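Local atomic coordinates of petrobactin-binding protein YclQ (Bacillus subtilis subsp. subtilis str. 168, PDB entry 3GFV), a protein that binds iron-free and ferric petrobactin and the precursor 3,4-dihydroxybenzoic acid, as the solute-binding component of the YclNOPQ transporter that takes up ferric-petrobactin. Residues A[233-238]-A[244-249]; A[38-43]-A[110-115]; A[198-203]-A[289-294]. One frame throughout, in Å; residues are numbered along the deposited sequence.

The chain has the two-lobed architecture of siderophore-binding proteins, its lobes joined by the long helix 146-170. Contact 2 comes first along the sequence and belongs to the lobe before that helix, at the parallel sheet that includes strands 37-39 and 98-101. Contacts 1 and 3 belong to the lobe after it: contact 3 brings the turn 198-203 against helix 281-296, and contact 1 falls, in sequence, between those two segments, at the C-terminal end of strand 230-235. The centres of contacts 1 and 3 are about 20 Å apart (nearest atoms about 7 Å); the centre of contact 2 lies about 30 and 31 Å from theirs. In this family the two lobes typically frame the siderophore site.

Contact 1: A[233-238]-A[244-249]; sequences VIDRGT and SSTKQV
Asp235 OD2 is gripped by two donors from 244-249. Ser245 N comes in on the syn lone pair of Asp235 OD2 at 2.7 Å, nearly straight at 164°. The Thr246 hydroxyl OG1 takes the anti lone pair of Asp235 OD2 at 2.9 Å. The other oxygen serves its own segment: Thr238 N reaches Asp235 OD1 at 3.0 Å from above the carboxylate plane. With CG turned anti to the backbone N (chi1 -165°), the carboxylate is directed toward 244-249, OD2 on the side of Ser245 and Thr246. At the exposed side, Thr238 OG1 and Ser244 OG share a hydrogen bond of 2.7 Å. A water links the segments as well, donating to Asp235 OD1 and accepting from Ser245 OG, which also bonds to Gly182 N.

Asp235 is thus the N-cap of helix 236-240, placed where strand 230-235 of the central sheet of its lobe runs out, and the same carboxylate ties in the loop leading to helix 246-250. Bonds to both oxygens fix its rotation and would be expected to favour the charged form.

The apolar share is small. Val233 CG1 lies obliquely across the Thr246 side chain, 3.8 Å from Thr246 CG2, while Thr246 also rests on Tyr268.

Contact 2: A[38-43]-A[110-115]; sequences VVFDFG and KEFSKI
Phe40 and Phe112 meet ring to ring, and theirs are the two side chains that carry this contact. The planes are inclined at 53° with the centroids 5.2 Å apart, an oblique pairing that is neither a parallel stack nor a T-shape. Phe112 CZ sits over one face of the Phe40 ring, 3.8 Å above its plane and displaced toward the rim, so it misses the ring centre. From the Phe112 side the approach is slanted, and the shortest separation is 3.7 Å between Phe40 CE1 and Phe112 CE1. CD1 and CE1 of Phe40 lie nearest to CE1 and CZ of Phe112. In both residues CG stands anti to the carbonyl carbon (chi1 -84° in each), which turns each ring toward the other segment.

Phe40 directly follows strand 37-39 of the five-stranded parallel sheet, at the C-terminal end where the chain turns into helix 42-50. Phe112 comes from helix 109-115, which lies in the connection from strand 98-101 to strand 118-120, a beta-alpha-beta crossover. The pair thus packs a crossover helix against the end of a central strand, in a parallel alpha/beta lobe of the kind found in periplasmic binding proteins.

Both rings are buried, and apolar neighbours close in round them. Phe112 rests on Ile99 and Ile101 of strand 98-101 and meets the ring of Phe88 with planes at about 45°, while Phe40 touches Val80, Pro86 and Val91.

Contact 3: A[198-203]-A[289-294]; sequences DVFGVA and KEVKDG
Phe200 and Val291 mark the closest backbone approach, CA to CA 8.0 Å, between the irregular turn 198-203 and a regular helical turn of 289-294, a gap spanned by side chains alone. Val291 is the residue of the helix that meets both partners. Its CG2 makes the closest approach, reaching the CD2-CE2 side of the Phe200 ring obliquely, with Val291 CG2 3.6 Å from Phe200 CD2 and 3.8 Å from Phe200 CE2. Val291 CG1, anti to the backbone N (chi1 175°), touches the ring as well, 4.0 Å from Phe200 CD2. The same methyl also faces Val202, where Val202 CG2 stands 4.4 Å from Val291 CG1 in a looser contact. Seen from this methyl, the ring and Val202 lie in different directions, roughly at right angles.

The turn that presents Phe200 and Val202 follows helix 195-198 and leads into strand 203-204. Gly201 lies between them with positive phi (85°), a backbone shape in which a CB would press on the carbonyl oxygen of Phe200; the bend here goes with Phe200 and Val202 both having their CB directed toward the helix. Together these pieces form part of the alpha/beta lobe after the long helix 146-170, with helix 281-296 packed beside the turn.

Helix 146-170 borders the same apolar cluster, its Val163 touching Phe200 and its Ala167 touching Val202. Met284 and Ile288, earlier on helix 281-296, also touch Phe200. Within the helix, one turn apart, Lys289 NZ donates to the syn lone pair of Asp293 OD2 in a salt bridge of 3.0 Å.

Contact 1: A[233-238]-A[244-249]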
ATOM      1  N   VAL A 233      12.039   5.531  -6.004  1.00 16.01           N
ATOM      2  CA  VAL A 233      12.613   4.190  -5.885  1.00 15.33           C
ATOM      3  C   VAL A 233      12.054   3.420  -4.695  1.00 18.21           C
ATOM      4  O   VAL A 233      12.023   3.939  -3.565  1.00 22.29           O
ATOM      5  CB  VAL A 233      14.129   4.270  -5.714  1.00 20.25           C
ATOM      6  CG1 VAL A 233      14.719   2.879  -5.656  1.00 24.38           C
ATOM      7  CG2 VAL A 233      14.736   5.045  -6.881  1.00 24.53           C
ATOM      8  N   ILE A 234      11.657   2.175  -4.953  1.00 17.41           N
ATOM      9  CA  ILE A 234      11.242   1.238  -3.897  1.00 15.77           C
ATOM     10  C   ILE A 234      12.199   0.077  -3.977  1.00 19.93           C
ATOM     11  O   ILE A 234      12.522  -0.380  -5.071  1.00 22.56           O
ATOM     12  CB  ILE A 234       9.804   0.757  -4.137  1.00 17.25           C
ATOM     13  CG1 ILE A 234       8.846   1.934  -3.943  1.00 22.81           C
ATOM     14  CG2 ILE A 234       9.409  -0.366  -3.168  1.00 19.29           C
ATOM     15  CD1 ILE A 234       7.559   1.747  -4.682  1.00 29.52           C
ATOM     16  N   ASP A 235      12.679  -0.387  -2.831  1.00 17.19           N
ATOM     17  CA  ASP A 235      13.602  -1.517  -2.829  1.00 22.28           C
ATOM     18  C   ASP A 235      12.928  -2.752  -2.235  1.00 24.04           C
ATOM     19  O   ASP A 235      12.698  -2.825  -1.022  1.00 23.25           O
ATOM     20  CB  ASP A 235      14.845  -1.175  -2.034  1.00 17.82           C
ATOM     21  CG  ASP A 235      15.977  -2.155  -2.306  1.00 23.55           C
ATOM     22  OD1 ASP A 235      15.738  -3.370  -2.190  1.00 25.60           O
ATOM     23  OD2 ASP A 235      17.061  -1.707  -2.700  1.00 27.96           O
ATOM     24  N   ARG A 236      12.606  -3.720  -3.091  1.00 22.23           N
ATOM     25  CA  ARG A 236      11.885  -4.911  -2.626  1.00 23.08           C
ATOM     26  C   ARG A 236      12.732  -5.697  -1.628  1.00 24.69           C
ATOM     27  O   ARG A 236      12.213  -6.243  -0.652  1.00 22.78           O
ATOM     28  CB  ARG A 236      11.507  -5.813  -3.800  1.00 27.39           C
ATOM     29  CG  ARG A 236      10.748  -7.079  -3.383  1.00 27.26           C
ATOM     30  CD  ARG A 236      10.410  -7.963  -4.567  1.00 34.59           C
ATOM     31  NE  ARG A 236       9.739  -9.192  -4.138  1.00 37.40           N
ATOM     32  CZ  ARG A 236      10.372 -10.315  -3.804  1.00 41.29           C
ATOM     33  NH1 ARG A 236      11.700 -10.380  -3.858  1.00 37.95           N
ATOM     34  NH2 ARG A 236       9.671 -11.381  -3.419  1.00 37.62           N
ATOM     35  N   GLY A 237      14.033  -5.748  -1.877  1.00 23.58           N
ATOM     36  CA  GLY A 237      14.943  -6.449  -0.976  1.00 24.96           C
ATOM     37  C   GLY A 237      14.856  -5.832   0.411  1.00 28.34           C
ATOM     38  O   GLY A 237      14.676  -6.535   1.408  1.00 26.11           O
ATOM     39  N   THR A 238      14.968  -4.510   0.479  1.00 27.31           N
ATOM     40  CA  THR A 238      14.914  -3.832   1.772  1.00 26.13           C
ATOM     41  C   THR A 238      13.594  -4.119   2.461  1.00 26.19           C
ATOM     42  O   THR A 238      13.547  -4.354   3.677  1.00 27.33           O
ATOM     43  CB  THR A 238      15.103  -2.318   1.615  1.00 29.07           C
ATOM     44  OG1 THR A 238      16.352  -2.076   0.960  1.00 27.84           O
ATOM     45  CG2 THR A 238      15.107  -1.631   2.973  1.00 33.77           C
ATOM     46  N   SER A 244      19.662  -4.828  -0.046  1.00 26.03           N
ATOM     47  CA  SER A 244      19.224  -3.662  -0.810  1.00 28.27           C
ATOM     48  C   SER A 244      20.020  -3.544  -2.099  1.00 27.40           C
ATOM     49  O   SER A 244      21.167  -3.977  -2.169  1.00 28.18           O
ATOM     50  CB  SER A 244      19.438  -2.404   0.024  1.00 37.17           C
ATOM     51  OG  SER A 244      18.957  -2.613   1.343  1.00 42.82           O
ATOM     52  N   SER A 245      19.432  -2.952  -3.126  1.00 24.48           N
ATOM     53  CA  SER A 245      20.209  -2.788  -4.363  1.00 24.37           C
ATOM     54  C   SER A 245      19.909  -1.461  -5.035  1.00 26.51           C
ATOM     55  O   SER A 245      20.110  -1.290  -6.239  1.00 32.49           O
ATOM     56  CB  SER A 245      19.999  -3.964  -5.326  1.00 27.52           C
ATOM     57  OG  SER A 245      18.630  -4.135  -5.645  1.00 26.68           O
ATOM     58  N   THR A 246      19.462  -0.506  -4.239  1.00 26.74           N
ATOM     59  CA  THR A 246      19.159   0.817  -4.768  1.00 34.11           C
ATOM     60  C   THR A 246      20.393   1.602  -5.221  1.00 38.47           C
ATOM     61  O   THR A 246      20.393   2.212  -6.299  1.00 31.89           O
ATOM     62  CB  THR A 246      18.407   1.626  -3.728  1.00 39.71           C
ATOM     63  OG1 THR A 246      17.119   1.036  -3.553  1.00 30.98           O
ATOM     64  CG2 THR A 246      18.251   3.057  -4.195  1.00 40.61           C
ATOM     65  N   LYS A 247      21.446   1.593  -4.408  1.00 37.10           N
ATOM     66  CA  LYS A 247      22.632   2.388  -4.720  1.00 36.32           C
ATOM     67  C   LYS A 247      23.342   1.915  -5.978  1.00 37.74           C
ATOM     68  O   LYS A 247      23.887   2.720  -6.745  1.00 34.69           O
ATOM     69  CB  LYS A 247      23.610   2.388  -3.542  1.00 48.67           C
ATOM     70  CG  LYS A 247      23.103   3.139  -2.320  1.00 58.07           C
ATOM     71  CD  LYS A 247      24.223   3.354  -1.310  1.00 64.58           C
ATOM     72  CE  LYS A 247      25.485   3.866  -1.996  1.00 68.80           C
ATOM     73  NZ  LYS A 247      26.565   4.245  -1.034  1.00 69.57           N
ATOM     74  N   GLN A 248      23.364   0.610  -6.200  1.00 32.94           N
ATOM     75  CA  GLN A 248      24.037   0.118  -7.389  1.00 41.39           C
ATOM     76  C   GLN A 248      23.253   0.578  -8.602  1.00 35.31           C
ATOM     77  O   GLN A 248      23.811   0.690  -9.689  1.00 36.36           O
ATOM     78  CB  GLN A 248      24.204  -1.403  -7.374  1.00 41.97           C
ATOM     79  CG  GLN A 248      22.945  -2.211  -7.650  1.00 44.41           C
ATOM     80  CD  GLN A 248      23.137  -3.692  -7.325  1.00 52.01           C
ATOM     81  OE1 GLN A 248      23.067  -4.550  -8.210  1.00 56.66           O
ATOM     82  NE2 GLN A 248      23.403  -3.992  -6.057  1.00 44.69           N
ATOM     83  N   VAL A 249      21.956   0.846  -8.424  1.00 30.34           N
ATOM     84  CA  VAL A 249      21.205   1.360  -9.549  1.00 31.60           C
ATOM     85  C   VAL A 249      21.430   2.859  -9.697  1.00 26.44           C
ATOM     86  O   VAL A 249      21.855   3.325 -10.740  1.00 28.70           O
ATOM     87  CB  VAL A 249      19.690   1.112  -9.450  1.00 31.36           C
ATOM     88  CG1 VAL A 249      18.983   1.783 -10.654  1.00 31.90           C
ATOM     89  CG2 VAL A 249      19.385  -0.390  -9.389  1.00 34.73           C
TER
HETATM   90  O   HOH W   1      17.198  -5.224  -3.557  1.00 23.19           O

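Contact 2: A[38-43]-A[110-115]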
ATOM      1  N   VAL A  38      -8.879 -10.927  12.629  1.00 20.99           N
ATOM      2  CA  VAL A  38      -7.588 -11.341  12.108  1.00 20.59           C
ATOM      3  C   VAL A  38      -7.377 -10.583  10.804  1.00 18.15           C
ATOM      4  O   VAL A  38      -8.246 -10.588   9.938  1.00 22.31           O
ATOM      5  CB  VAL A  38      -7.551 -12.883  11.862  1.00 21.72           C
ATOM      6  CG1 VAL A  38      -6.295 -13.284  11.078  1.00 21.85           C
ATOM      7  CG2 VAL A  38      -7.600 -13.608  13.178  1.00 23.16           C
ATOM      8  N   VAL A  39      -6.232  -9.916  10.673  1.00 19.85           N
ATOM      9  CA  VAL A  39      -6.038  -8.979   9.574  1.00 19.13           C
ATOM     10  C   VAL A  39      -4.792  -9.348   8.776  1.00 20.93           C
ATOM     11  O   VAL A  39      -3.682  -9.327   9.309  1.00 23.22           O
ATOM     12  CB  VAL A  39      -5.867  -7.550  10.133  1.00 22.65           C
ATOM     13  CG1 VAL A  39      -5.678  -6.554   9.009  1.00 24.91           C
ATOM     14  CG2 VAL A  39      -7.075  -7.177  11.010  1.00 19.91           C
ATOM     15  N   PHE A  40      -4.996  -9.696   7.505  1.00 22.02           N
ATOM     16  CA  PHE A  40      -3.904 -10.026   6.593  1.00 21.88           C
ATOM     17  C   PHE A  40      -3.595  -8.903   5.615  1.00 22.73           C
ATOM     18  O   PHE A  40      -2.779  -9.071   4.721  1.00 24.14           O
ATOM     19  CB  PHE A  40      -4.210 -11.314   5.820  1.00 20.58           C
ATOM     20  CG  PHE A  40      -3.841 -12.552   6.573  1.00 20.44           C
ATOM     21  CD1 PHE A  40      -4.722 -13.118   7.470  1.00 24.22           C
ATOM     22  CD2 PHE A  40      -2.586 -13.134   6.397  1.00 24.42           C
ATOM     23  CE1 PHE A  40      -4.367 -14.264   8.189  1.00 24.83           C
ATOM     24  CE2 PHE A  40      -2.232 -14.267   7.109  1.00 26.26           C
ATOM     25  CZ  PHE A  40      -3.132 -14.826   8.009  1.00 23.99           C
ATOM     26  N   ASP A  41      -4.247  -7.759   5.777  1.00 20.05           N
ATOM     27  CA  ASP A  41      -3.955  -6.624   4.912  1.00 21.79           C
ATOM     28  C   ASP A  41      -3.441  -5.482   5.785  1.00 21.30           C
ATOM     29  O   ASP A  41      -4.176  -4.979   6.624  1.00 22.07           O
ATOM     30  CB  ASP A  41      -5.218  -6.162   4.161  1.00 24.41           C
ATOM     31  CG  ASP A  41      -4.951  -4.936   3.318  1.00 25.09           C
ATOM     32  OD1 ASP A  41      -4.121  -5.057   2.376  1.00 24.66           O
ATOM     33  OD2 ASP A  41      -5.522  -3.859   3.618  1.00 24.03           O
ATOM     34  N   PHE A  42      -2.196  -5.057   5.581  1.00 20.67           N
ATOM     35  CA  PHE A  42      -1.615  -4.056   6.490  1.00 19.75           C
ATOM     36  C   PHE A  42      -2.254  -2.675   6.364  1.00 20.67           C
ATOM     37  O   PHE A  42      -2.306  -1.923   7.346  1.00 21.28           O
ATOM     38  CB  PHE A  42      -0.100  -3.972   6.338  1.00 18.73           C
ATOM     39  CG  PHE A  42       0.632  -5.181   6.879  1.00 21.70           C
ATOM     40  CD1 PHE A  42       0.155  -5.861   7.987  1.00 23.40           C
ATOM     41  CD2 PHE A  42       1.815  -5.621   6.294  1.00 25.50           C
ATOM     42  CE1 PHE A  42       0.836  -6.978   8.487  1.00 26.36           C
ATOM     43  CE2 PHE A  42       2.510  -6.719   6.803  1.00 29.13           C
ATOM     44  CZ  PHE A  42       2.012  -7.396   7.905  1.00 28.64           C
ATOM     45  N   GLY A  43      -2.743  -2.341   5.173  1.00 18.47           N
ATOM     46  CA  GLY A  43      -3.462  -1.078   5.011  1.00 20.00           C
ATOM     47  C   GLY A  43      -4.672  -1.059   5.931  1.00 22.70           C
ATOM     48  O   GLY A  43      -4.939  -0.078   6.647  1.00 22.18           O
ATOM     49  N   LYS A 110     -11.853 -18.893  -0.026  1.00 30.71           N
ATOM     50  CA  LYS A 110     -12.745 -19.981   0.352  1.00 31.49           C
ATOM     51  C   LYS A 110     -12.319 -20.631   1.673  1.00 28.32           C
ATOM     52  O   LYS A 110     -13.158 -20.986   2.503  1.00 29.63           O
ATOM     53  CB  LYS A 110     -12.786 -21.020  -0.771  1.00 36.60           C
ATOM     54  CG  LYS A 110     -13.602 -22.235  -0.476  1.00 36.90           C
ATOM     55  CD  LYS A 110     -13.708 -23.090  -1.738  1.00 43.79           C
ATOM     56  CE  LYS A 110     -14.271 -24.467  -1.436  1.00 44.41           C
ATOM     57  NZ  LYS A 110     -14.477 -25.226  -2.697  1.00 49.46           N
ATOM     58  N   GLU A 111     -11.006 -20.797   1.855  1.00 33.28           N
ATOM     59  CA  GLU A 111     -10.461 -21.438   3.054  1.00 37.52           C
ATOM     60  C   GLU A 111     -10.690 -20.574   4.303  1.00 29.02           C
ATOM     61  O   GLU A 111     -11.043 -21.073   5.373  1.00 31.33           O
ATOM     62  CB  GLU A 111      -8.959 -21.736   2.869  1.00 46.54           C
ATOM     63  CG  GLU A 111      -8.489 -23.023   3.543  1.00 57.25           C
ATOM     64  CD  GLU A 111      -6.985 -23.310   3.381  1.00 66.09           C
ATOM     65  OE1 GLU A 111      -6.401 -23.890   4.328  1.00 69.32           O
ATOM     66  OE2 GLU A 111      -6.389 -22.977   2.326  1.00 59.74           O
ATOM     67  N   PHE A 112     -10.477 -19.271   4.162  1.00 24.95           N
ATOM     68  CA  PHE A 112     -10.665 -18.354   5.276  1.00 24.79           C
ATOM     69  C   PHE A 112     -12.145 -18.284   5.651  1.00 25.75           C
ATOM     70  O   PHE A 112     -12.491 -18.216   6.831  1.00 26.27           O
ATOM     71  CB  PHE A 112     -10.170 -16.967   4.884  1.00 26.86           C
ATOM     72  CG  PHE A 112      -8.668 -16.767   5.056  1.00 23.15           C
ATOM     73  CD1 PHE A 112      -8.080 -16.859   6.318  1.00 27.02           C
ATOM     74  CD2 PHE A 112      -7.864 -16.453   3.963  1.00 25.27           C
ATOM     75  CE1 PHE A 112      -6.710 -16.635   6.484  1.00 24.71           C
ATOM     76  CE2 PHE A 112      -6.488 -16.245   4.118  1.00 27.99           C
ATOM     77  CZ  PHE A 112      -5.919 -16.328   5.378  1.00 28.74           C
ATOM     78  N   SER A 113     -13.009 -18.306   4.638  1.00 26.91           N
ATOM     79  CA  SER A 113     -14.461 -18.204   4.850  1.00 25.86           C
ATOM     80  C   SER A 113     -15.039 -19.372   5.637  1.00 27.05           C
ATOM     81  O   SER A 113     -16.079 -19.227   6.271  1.00 29.10           O
ATOM     82  CB  SER A 113     -15.212 -18.066   3.527  1.00 28.32           C
ATOM     83  OG  SER A 113     -14.897 -16.843   2.891  1.00 29.50           O
ATOM     84  N   LYS A 114     -14.370 -20.528   5.594  1.00 31.82           N
ATOM     85  CA  LYS A 114     -14.769 -21.664   6.422  1.00 35.89           C
ATOM     86  C   LYS A 114     -14.490 -21.406   7.905  1.00 35.26           C
ATOM     87  O   LYS A 114     -15.134 -21.992   8.777  1.00 34.51           O
ATOM     88  CB  LYS A 114     -14.072 -22.957   5.967  1.00 36.07           C
ATOM     89  CG  LYS A 114     -14.599 -23.529   4.661  1.00 49.04           C
ATOM     90  CD  LYS A 114     -14.424 -25.051   4.610  1.00 62.89           C
ATOM     91  CE  LYS A 114     -15.066 -25.664   3.367  1.00 69.94           C
ATOM     92  NZ  LYS A 114     -14.293 -25.357   2.131  1.00 69.83           N
ATOM     93  N   ILE A 115     -13.543 -20.516   8.192  1.00 29.00           N
ATOM     94  CA  ILE A 115     -13.204 -20.183   9.579  1.00 27.89           C
ATOM     95  C   ILE A 115     -14.119 -19.094  10.151  1.00 28.45           C
ATOM     96  O   ILE A 115     -14.630 -19.202  11.263  1.00 30.04           O
ATOM     97  CB  ILE A 115     -11.733 -19.732   9.694  1.00 29.10           C
ATOM     98  CG1 ILE A 115     -10.795 -20.834   9.181  1.00 31.77           C
ATOM     99  CG2 ILE A 115     -11.397 -19.344  11.125  1.00 25.20           C
ATOM    100  CD1 ILE A 115      -9.360 -20.386   9.037  1.00 30.31           C
TER

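Contact 3: A[198-203]-A[289-294]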
ATOM      1  N   ASP A 198      -1.530   8.579 -10.897  1.00 21.95           N
ATOM      2  CA  ASP A 198      -2.981   8.575 -11.045  1.00 24.90           C
ATOM      3  C   ASP A 198      -3.669   9.428  -9.988  1.00 26.96           C
ATOM      4  O   ASP A 198      -4.740   9.985 -10.223  1.00 30.47           O
ATOM      5  CB  ASP A 198      -3.516   7.143 -10.957  1.00 25.26           C
ATOM      6  CG  ASP A 198      -2.916   6.232 -12.013  1.00 28.61           C
ATOM      7  OD1 ASP A 198      -2.639   6.714 -13.135  1.00 30.83           O
ATOM      8  OD2 ASP A 198      -2.716   5.045 -11.714  1.00 28.70           O
ATOM      9  N   VAL A 199      -3.049   9.522  -8.823  1.00 22.82           N
ATOM     10  CA  VAL A 199      -3.679  10.176  -7.680  1.00 21.28           C
ATOM     11  C   VAL A 199      -2.917  11.442  -7.321  1.00 21.29           C
ATOM     12  O   VAL A 199      -3.514  12.506  -7.178  1.00 24.32           O
ATOM     13  CB  VAL A 199      -3.726   9.224  -6.473  1.00 20.80           C
ATOM     14  CG1 VAL A 199      -4.337   9.906  -5.272  1.00 22.10           C
ATOM     15  CG2 VAL A 199      -4.542   7.986  -6.831  1.00 25.38           C
ATOM     16  N   PHE A 200      -1.586  11.329  -7.221  1.00 22.45           N
ATOM     17  CA  PHE A 200      -0.766  12.444  -6.761  1.00 21.32           C
ATOM     18  C   PHE A 200      -0.402  13.410  -7.877  1.00 23.98           C
ATOM     19  O   PHE A 200       0.184  14.462  -7.616  1.00 24.76           O
ATOM     20  CB  PHE A 200       0.533  11.965  -6.090  1.00 21.72           C
ATOM     21  CG  PHE A 200       0.315  11.052  -4.909  1.00 20.76           C
ATOM     22  CD1 PHE A 200      -0.910  11.025  -4.262  1.00 20.27           C
ATOM     23  CD2 PHE A 200       1.345  10.227  -4.456  1.00 20.08           C
ATOM     24  CE1 PHE A 200      -1.110  10.178  -3.183  1.00 18.53           C
ATOM     25  CE2 PHE A 200       1.167   9.369  -3.361  1.00 25.37           C
ATOM     26  CZ  PHE A 200      -0.067   9.345  -2.723  1.00 23.44           C
ATOM     27  N   GLY A 201      -0.697  13.036  -9.120  1.00 22.84           N
ATOM     28  CA  GLY A 201      -0.587  13.990 -10.217  1.00 23.95           C
ATOM     29  C   GLY A 201       0.779  14.166 -10.876  1.00 24.35           C
ATOM     30  O   GLY A 201       0.964  15.076 -11.694  1.00 23.16           O
ATOM     31  N   VAL A 202       1.744  13.314 -10.534  1.00 21.04           N
ATOM     32  CA  VAL A 202       3.077  13.411 -11.150  1.00 21.86           C
ATOM     33  C   VAL A 202       2.983  13.001 -12.615  1.00 17.67           C
ATOM     34  O   VAL A 202       2.466  11.936 -12.945  1.00 22.40           O
ATOM     35  CB  VAL A 202       4.153  12.545 -10.403  1.00 21.51           C
ATOM     36  CG1 VAL A 202       5.508  12.579 -11.145  1.00 22.52           C
ATOM     37  CG2 VAL A 202       4.311  13.027  -8.923  1.00 18.06           C
ATOM     38  N   ALA A 203       3.445  13.858 -13.526  1.00 19.69           N
ATOM     39  CA  ALA A 203       3.412  13.475 -14.936  1.00 22.40           C
ATOM     40  C   ALA A 203       4.330  12.259 -15.186  1.00 18.11           C
ATOM     41  O   ALA A 203       5.482  12.263 -14.764  1.00 20.16           O
ATOM     42  CB  ALA A 203       3.869  14.648 -15.806  1.00 21.98           C
ATOM     43  N   LYS A 289       2.882  12.358   2.001  1.00 21.40           N
ATOM     44  CA  LYS A 289       3.918  13.226   2.547  1.00 25.85           C
ATOM     45  C   LYS A 289       5.303  12.915   1.983  1.00 23.21           C
ATOM     46  O   LYS A 289       6.093  13.828   1.723  1.00 24.17           O
ATOM     47  CB  LYS A 289       3.949  13.139   4.075  1.00 30.44           C
ATOM     48  CG  LYS A 289       5.110  13.911   4.705  1.00 39.27           C
ATOM     49  CD  LYS A 289       5.206  13.689   6.216  1.00 48.71           C
ATOM     50  CE  LYS A 289       6.539  14.201   6.774  1.00 51.96           C
ATOM     51  NZ  LYS A 289       6.801  15.618   6.376  1.00 52.10           N
ATOM     52  N   GLU A 290       5.604  11.634   1.784  1.00 21.47           N
ATOM     53  CA  GLU A 290       6.880  11.287   1.167  1.00 18.80           C
ATOM     54  C   GLU A 290       7.001  11.878  -0.241  1.00 22.64           C
ATOM     55  O   GLU A 290       8.066  12.380  -0.618  1.00 23.10           O
ATOM     56  CB  GLU A 290       7.069   9.767   1.061  1.00 20.79           C
ATOM     57  CG  GLU A 290       7.165   9.046   2.391  1.00 22.88           C
ATOM     58  CD  GLU A 290       7.334   7.547   2.168  1.00 26.26           C
ATOM     59  OE1 GLU A 290       8.440   7.142   1.822  1.00 24.92           O
ATOM     60  OE2 GLU A 290       6.362   6.788   2.309  1.00 30.13           O
ATOM     61  N   VAL A 291       5.929  11.785  -1.023  1.00 20.02           N
ATOM     62  CA  VAL A 291       5.946  12.298  -2.395  1.00 22.33           C
ATOM     63  C   VAL A 291       6.042  13.835  -2.396  1.00 23.58           C
ATOM     64  O   VAL A 291       6.860  14.426  -3.131  1.00 22.50           O
ATOM     65  CB  VAL A 291       4.733  11.773  -3.216  1.00 20.92           C
ATOM     66  CG1 VAL A 291       4.676  12.412  -4.602  1.00 23.19           C
ATOM     67  CG2 VAL A 291       4.832  10.243  -3.383  1.00 23.72           C
ATOM     68  N   LYS A 292       5.232  14.459  -1.553  1.00 24.29           N
ATOM     69  CA  LYS A 292       5.193  15.925  -1.436  1.00 24.15           C
ATOM     70  C   LYS A 292       6.570  16.435  -1.026  1.00 25.87           C
ATOM     71  O   LYS A 292       7.102  17.372  -1.629  1.00 24.47           O
ATOM     72  CB  LYS A 292       4.141  16.345  -0.408  1.00 27.80           C
ATOM     73  CG  LYS A 292       4.089  17.864  -0.108  1.00 32.48           C
ATOM     74  CD  LYS A 292       3.149  18.135   1.079  1.00 40.77           C
ATOM     75  CE  LYS A 292       3.370  19.507   1.722  1.00 49.97           C
ATOM     76  NZ  LYS A 292       3.069  20.595   0.755  1.00 53.44           N
ATOM     77  N   ASP A 293       7.152  15.810  -0.003  1.00 23.33           N
ATOM     78  CA  ASP A 293       8.508  16.167   0.438  1.00 26.29           C
ATOM     79  C   ASP A 293       9.540  16.028  -0.674  1.00 27.51           C
ATOM     80  O   ASP A 293      10.399  16.891  -0.844  1.00 27.33           O
ATOM     81  CB  ASP A 293       8.933  15.318   1.639  1.00 27.20           C
ATOM     82  CG  ASP A 293       8.290  15.773   2.925  1.00 34.94           C
ATOM     83  OD1 ASP A 293       7.566  16.803   2.915  1.00 34.04           O
ATOM     84  OD2 ASP A 293       8.503  15.091   3.954  1.00 35.82           O
ATOM     85  N   GLY A 294       9.456  14.930  -1.420  1.00 23.58           N
ATOM     86  CA  GLY A 294      10.317  14.722  -2.569  1.00 23.77           C
ATOM     87  C   GLY A 294      10.150  15.843  -3.575  1.00 24.21           C
ATOM     88  O   GLY A 294      11.157  16.393  -4.080  1.00 24.48           O
TER